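Local atomic coordinates of probable glycosidase crf1 (PDB entry 6IBW), a protein that cleaves chitin and transfers it to 1,6-beta-glucan or to other chitin chains, cross-linking polysaccharides in the fungal cell wall and septa. Residues A[45-50]-A[213-218]; A[148-153]-A[162-167]. All coordinates share one frame; numbering follows the deposited sequence.

How the contacts relate
The chain reaches 45-50 first, in the loop leading to strand 50-53. It meets 148-153 and 162-167 next, on the two arms of a hairpin, and 213-218 last, on strand 212-223. Contact 1 therefore closes a loop of 162 residues. Contact 2 closes a short loop of eight residues nested inside it. Both belong to one antiparallel sheet of the GH16 sandwich. Contact 1 joins the start of strand 50-53 to strand 212-223. Strands 71-78 and 140-146 follow across the sheet, and contact 2 joins 150-155 to 158-164. The contacts do not touch: their centres are about 30 Å apart, on opposite sides of the chain's centre.

Contact 1: A[45-50]-A[213-218]; sequences GPQGAE and TMYVKS
Thr213 meets Glu50 through methylene and methyl groups, with Thr213 CG2 3.6 Å from Glu50 CB. Here the loop before strand 50-53 pairs with strand 212-223 of the GH16 beta sandwich. The hydroxyl of Thr213 is turned to Thr52 OG1. Met214 accepts a CA-H...O contact from Glu50 on its backbone oxygen. Its side chain is about 8 Å from that of Trp186, which binds chitin.

Tyr215 and Gln47 have the largest shares of the contact, and Glu50 adds to it. With CG of Tyr215 anti to the carbonyl carbon (chi1 -59°), the ring lies along the strand toward Thr213 and Glu50. Thr213, two residues back on the same strand, sets CG2 over one face, toward the rim. From the facing loop, Gln47 NE2 lies over the opposite face, also near the rim, 3.6 Å from Tyr215 CE1. The amide and ring planes are 32° apart, so the amide leans across the ring. Glu50 runs beside the ring in the same direction, its CG 3.8 Å from Tyr215 CE1. The carboxylate stands nearly upright to the ring.

Val216 N gives a nearly straight bond of 3.1 Å to Ala49 O. Ala49 N returns a more bent bond of 3.0 Å to Val216 O, with the donor tilted from the carbonyl plane. Lys217 CG lies 3.5 Å from Gln47 O, beside Gly48, which closes the type I turn from Gly45.

The two backbone bonds thus fix the register. The tyrosine ring lies between its own strand's threonine methyl and the loop's glutamine NH2 group, while Lys78 NZ engages the Gln47 amide oxygen.

Contact 2: A[148-153]-A[162-167]; sequences KDAVTW and TLTYND
Val151 and Leu163 face each other as the antiparallel hydrogen-bonded pair of a beta hairpin, formed by strands 150-155 and 158-164 of the GH16 sandwich. The short strand axes run 4.6 Å apart and almost exactly antiparallel. Val151 N donates to Leu163 O at 2.8 Å. Leu163 N answers to Val151 O at 2.9 Å, with an N-H...O angle of 174°. A third bond lies toward the open end of the hairpin, where Tyr165 N reaches Asp149 O at 2.8 Å. There the donor sits above the carbonyl plane.

Non-hydrogen-bonded pairs flank the Val151-Leu163 pair: Ala150 with Thr164 toward the open end, Thr152 with Thr162 toward the turn. Their side chains share one face. Thr152 and Thr162 lie side by side, with Thr152 CG2 3.9 Å from Thr162 OG1. Thr162 CG2 also rests against Ala150 CB.

The other face bears Val151, Leu163 and Trp153. Leu163 CB meets the edge of the indole at Trp153 CZ3, 3.8 Å away, while Val151 CG1 lies over one indole face. This layer packs toward the opposing sheet. Val99 touches Val151 and Trp153, and Tyr115 touches Leu163.

At the open end, CG of Tyr165 is anti to the backbone N (chi1 -179°). This sets CD1 of the ring 3.3 Å from Lys148 O, and the far end of the ring then leads away from the facing strand. Phe174 meets the ring. Asp167 folds back, its backbone N bonded to Thr164 O. On the other arm, Thr147 OG1 accepts bonds from the backbone N of both Asp149 and Ala150.

Trp153 reaches to within about 8 Å of Glu98, the probable nucleophile, side chain to side chain. Trp153 NE1 donates a hydrogen bond to the backbone oxygen of Asp100.

Contact 1: A[45-50]-A[213-218]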
loop_
_atom_site.group_PDB
_atom_site.type_symbol
_atom_site.label_atom_id
_atom_site.label_comp_id
_atom_site.label_asym_id
_atom_site.label_seq_id
_atom_site.Cartn_x
_atom_site.Cartn_y
_atom_site.Cartn_z
ATOM N N GLY A 45 -13.675 4.358 -13.952
ATOM C CA GLY A 45 -13.624 4.862 -15.332
ATOM C C GLY A 45 -13.304 3.739 -16.306
ATOM O O GLY A 45 -13.266 2.572 -15.911
ATOM N N PRO A 46 -13.069 4.077 -17.592
ATOM C CA PRO A 46 -12.533 3.117 -18.562
ATOM C C PRO A 46 -11.061 2.751 -18.310
ATOM O O PRO A 46 -10.641 1.739 -18.804
ATOM C CB PRO A 46 -12.700 3.841 -19.907
ATOM C CG PRO A 46 -12.660 5.321 -19.539
ATOM C CD PRO A 46 -13.318 5.408 -18.175
ATOM N N GLN A 47 -10.327 3.574 -17.555
ATOM C CA GLN A 47 -8.902 3.352 -17.193
ATOM C C GLN A 47 -8.812 2.774 -15.773
ATOM O O GLN A 47 -7.693 2.694 -15.249
ATOM C CB GLN A 47 -8.114 4.665 -17.285
ATOM C CG GLN A 47 -7.377 4.857 -18.607
ATOM C CD GLN A 47 -6.455 6.057 -18.578
ATOM O OE1 GLN A 47 -5.244 5.951 -18.780
ATOM N NE2 GLN A 47 -7.014 7.225 -18.310
ATOM N N GLY A 48 -9.938 2.371 -15.181
ATOM C CA GLY A 48 -9.975 1.786 -13.829
ATOM C C GLY A 48 -10.384 2.816 -12.805
ATOM O O GLY A 48 -10.999 3.831 -13.210
ATOM N N ALA A 49 -10.107 2.540 -11.527
ATOM C CA ALA A 49 -10.431 3.402 -10.367
ATOM C C ALA A 49 -9.553 4.652 -10.428
ATOM O O ALA A 49 -8.385 4.503 -10.778
ATOM C CB ALA A 49 -10.204 2.631 -9.092
ATOM N N GLU A 50 -10.102 5.830 -10.120
ATOM C CA GLU A 50 -9.393 7.128 -10.276
ATOM C C GLU A 50 -9.132 7.736 -8.902
ATOM O O GLU A 50 -10.080 7.993 -8.166
ATOM C CB GLU A 50 -10.191 8.121 -11.116
ATOM C CG GLU A 50 -10.484 7.645 -12.531
ATOM C CD GLU A 50 -11.237 8.675 -13.384
ATOM O OE1 GLU A 50 -11.572 9.771 -12.852
ATOM O OE2 GLU A 50 -11.500 8.394 -14.580
ATOM N N THR A 213 -4.425 12.582 -11.569
ATOM C CA THR A 213 -5.157 11.315 -11.344
ATOM C C THR A 213 -4.213 10.116 -11.352
ATOM O O THR A 213 -3.410 9.971 -12.287
ATOM C CB THR A 213 -6.288 11.170 -12.361
ATOM O OG1 THR A 213 -6.994 12.412 -12.364
ATOM C CG2 THR A 213 -7.229 10.033 -12.029
ATOM N N MET A 214 -4.359 9.266 -10.340
ATOM C CA MET A 214 -3.695 7.945 -10.262
ATOM C C MET A 214 -4.706 6.894 -10.704
ATOM O O MET A 214 -5.830 6.941 -10.225
ATOM C CB MET A 214 -3.240 7.672 -8.833
ATOM C CG MET A 214 -3.029 6.222 -8.542
ATOM S SD MET A 214 -2.801 6.041 -6.765
ATOM C CE MET A 214 -3.613 4.465 -6.498
ATOM N N TYR A 215 -4.323 5.987 -11.592
ATOM C CA TYR A 215 -5.253 4.968 -12.134
ATOM C C TYR A 215 -4.846 3.573 -11.661
ATOM O O TYR A 215 -3.696 3.201 -11.762
ATOM C CB TYR A 215 -5.298 5.071 -13.652
ATOM C CG TYR A 215 -5.750 6.415 -14.169
ATOM C CD1 TYR A 215 -7.095 6.707 -14.343
ATOM C CD2 TYR A 215 -4.826 7.392 -14.513
ATOM C CE1 TYR A 215 -7.505 7.930 -14.844
ATOM C CE2 TYR A 215 -5.222 8.623 -15.016
ATOM C CZ TYR A 215 -6.570 8.892 -15.177
ATOM O OH TYR A 215 -6.984 10.100 -15.653
ATOM N N VAL A 216 -5.810 2.822 -11.152
ATOM C CA VAL A 216 -5.628 1.387 -10.800
ATOM C C VAL A 216 -6.583 0.587 -11.684
ATOM O O VAL A 216 -7.779 0.726 -11.521
ATOM C CB VAL A 216 -5.841 1.152 -9.293
ATOM C CG1 VAL A 216 -5.565 -0.283 -8.898
ATOM C CG2 VAL A 216 -4.974 2.087 -8.469
ATOM N N LYS A 217 -6.056 -0.156 -12.647
ATOM C CA LYS A 217 -6.879 -0.993 -13.552
ATOM C C LYS A 217 -7.348 -2.248 -12.820
ATOM O O LYS A 217 -8.527 -2.577 -12.957
ATOM C CB LYS A 217 -6.128 -1.354 -14.832
ATOM C CG LYS A 217 -6.484 -0.465 -16.017
ATOM C CD LYS A 217 -6.247 -1.090 -17.363
ATOM C CE LYS A 217 -5.025 -0.543 -18.077
ATOM N NZ LYS A 217 -4.462 -1.548 -19.013
ATOM N N SER A 218 -6.495 -2.947 -12.087
ATOM C CA SER A 218 -6.901 -4.223 -11.439
ATOM C C SER A 218 -6.165 -4.433 -10.115
ATOM O O SER A 218 -5.113 -3.824 -9.925
ATOM C CB SER A 218 -6.682 -5.376 -12.389
ATOM O OG SER A 218 -5.300 -5.658 -12.549
#

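Contact 2: A[148-153]-A[162-167]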
loop_
_atom_site.group_PDB
_atom_site.type_symbol
_atom_site.label_atom_id
_atom_site.label_comp_id
_atom_site.label_asym_id
_atom_site.label_seq_id
_atom_site.Cartn_x
_atom_site.Cartn_y
_atom_site.Cartn_z
ATOM N N LYS A 148 7.037 -15.797 5.196
ATOM C CA LYS A 148 7.669 -15.724 6.536
ATOM C C LYS A 148 9.153 -15.376 6.355
ATOM O O LYS A 148 9.730 -14.748 7.249
ATOM C CB LYS A 148 7.476 -17.057 7.268
ATOM C CG LYS A 148 6.029 -17.426 7.589
ATOM C CD LYS A 148 5.831 -18.903 7.953
ATOM C CE LYS A 148 4.856 -19.665 7.062
ATOM N NZ LYS A 148 3.433 -19.315 7.310
ATOM N N ASP A 149 9.739 -15.779 5.230
ATOM C CA ASP A 149 11.195 -15.677 4.960
ATOM C C ASP A 149 11.527 -14.333 4.307
ATOM O O ASP A 149 12.593 -13.818 4.590
ATOM C CB ASP A 149 11.664 -16.844 4.094
ATOM C CG ASP A 149 11.170 -18.180 4.610
ATOM O OD1 ASP A 149 11.570 -18.568 5.736
ATOM O OD2 ASP A 149 10.345 -18.789 3.906
ATOM N N ALA A 150 10.685 -13.797 3.433
ATOM C CA ALA A 150 11.038 -12.544 2.730
ATOM C C ALA A 150 9.819 -11.836 2.150
ATOM O O ALA A 150 8.832 -12.490 1.843
ATOM C CB ALA A 150 12.047 -12.823 1.646
ATOM N N VAL A 151 9.942 -10.522 1.999
ATOM C CA VAL A 151 9.041 -9.670 1.184
ATOM C C VAL A 151 9.774 -9.388 -0.128
ATOM O O VAL A 151 10.947 -8.986 -0.080
ATOM C CB VAL A 151 8.701 -8.380 1.940
ATOM C CG1 VAL A 151 7.916 -7.402 1.075
ATOM C CG2 VAL A 151 7.981 -8.683 3.243
ATOM N N THR A 152 9.138 -9.641 -1.266
ATOM C CA THR A 152 9.780 -9.385 -2.574
ATOM C C THR A 152 8.961 -8.326 -3.301
ATOM O O THR A 152 7.757 -8.413 -3.266
ATOM C CB THR A 152 9.994 -10.686 -3.347
ATOM O OG1 THR A 152 10.568 -11.606 -2.418
ATOM C CG2 THR A 152 10.909 -10.521 -4.541
ATOM N N TRP A 153 9.628 -7.337 -3.881
ATOM C CA TRP A 153 9.015 -6.256 -4.678
ATOM C C TRP A 153 9.381 -6.510 -6.136
ATOM O O TRP A 153 10.580 -6.616 -6.425
ATOM C CB TRP A 153 9.583 -4.921 -4.245
ATOM C CG TRP A 153 9.043 -4.306 -2.995
ATOM C CD1 TRP A 153 8.033 -3.399 -2.919
ATOM C CD2 TRP A 153 9.596 -4.406 -1.673
ATOM N NE1 TRP A 153 7.881 -2.972 -1.630
ATOM C CE2 TRP A 153 8.831 -3.571 -0.849
ATOM C CE3 TRP A 153 10.632 -5.146 -1.102
ATOM C CZ2 TRP A 153 9.090 -3.440 0.507
ATOM C CZ3 TRP A 153 10.883 -5.023 0.243
ATOM C CH2 TRP A 153 10.125 -4.174 1.030
ATOM N N THR A 162 14.371 -7.334 -2.407
ATOM C CA THR A 162 14.055 -8.449 -1.490
ATOM C C THR A 162 14.424 -8.020 -0.075
ATOM O O THR A 162 15.511 -7.523 0.104
ATOM C CB THR A 162 14.822 -9.721 -1.863
ATOM O OG1 THR A 162 14.564 -10.054 -3.225
ATOM C CG2 THR A 162 14.435 -10.900 -0.999
ATOM N N LEU A 163 13.510 -8.166 0.870
ATOM C CA LEU A 163 13.780 -7.945 2.307
ATOM C C LEU A 163 13.647 -9.308 2.974
ATOM O O LEU A 163 12.536 -9.843 2.963
ATOM C CB LEU A 163 12.769 -6.948 2.876
ATOM C CG LEU A 163 12.763 -6.864 4.399
ATOM C CD1 LEU A 163 13.888 -5.981 4.887
ATOM C CD2 LEU A 163 11.428 -6.379 4.925
ATOM N N THR A 164 14.747 -9.878 3.464
ATOM C CA THR A 164 14.664 -11.174 4.169
ATOM C C THR A 164 14.311 -10.900 5.624
ATOM O O THR A 164 14.524 -9.808 6.079
ATOM C CB THR A 164 15.897 -12.041 3.943
ATOM O OG1 THR A 164 17.025 -11.446 4.566
ATOM C CG2 THR A 164 16.192 -12.248 2.475
ATOM N N TYR A 165 13.752 -11.889 6.296
ATOM C CA TYR A 165 13.279 -11.828 7.698
ATOM C C TYR A 165 14.371 -11.243 8.604
ATOM O O TYR A 165 14.007 -10.522 9.510
ATOM C CB TYR A 165 12.855 -13.240 8.114
ATOM C CG TYR A 165 12.313 -13.363 9.510
ATOM C CD1 TYR A 165 10.984 -13.073 9.777
ATOM C CD2 TYR A 165 13.112 -13.811 10.549
ATOM C CE1 TYR A 165 10.467 -13.225 11.053
ATOM C CE2 TYR A 165 12.611 -13.971 11.827
ATOM C CZ TYR A 165 11.288 -13.658 12.082
ATOM O OH TYR A 165 10.802 -13.787 13.342
ATOM N N ASN A 166 15.655 -11.538 8.373
ATOM C CA ASN A 166 16.741 -11.126 9.299
ATOM C C ASN A 166 17.252 -9.729 8.940
ATOM O O ASN A 166 17.881 -9.139 9.829
ATOM C CB ASN A 166 17.910 -12.114 9.309
ATOM N N ASP A 167 16.976 -9.198 7.745
ATOM C CA ASP A 167 17.360 -7.807 7.366
ATOM C C ASP A 167 16.511 -6.802 8.148
ATOM O O ASP A 167 16.978 -5.648 8.307
ATOM C CB ASP A 167 17.231 -7.555 5.859
ATOM C CG ASP A 167 18.049 -8.515 4.997
ATOM O OD1 ASP A 167 18.913 -9.235 5.573
ATOM O OD2 ASP A 167 17.786 -8.574 3.752
#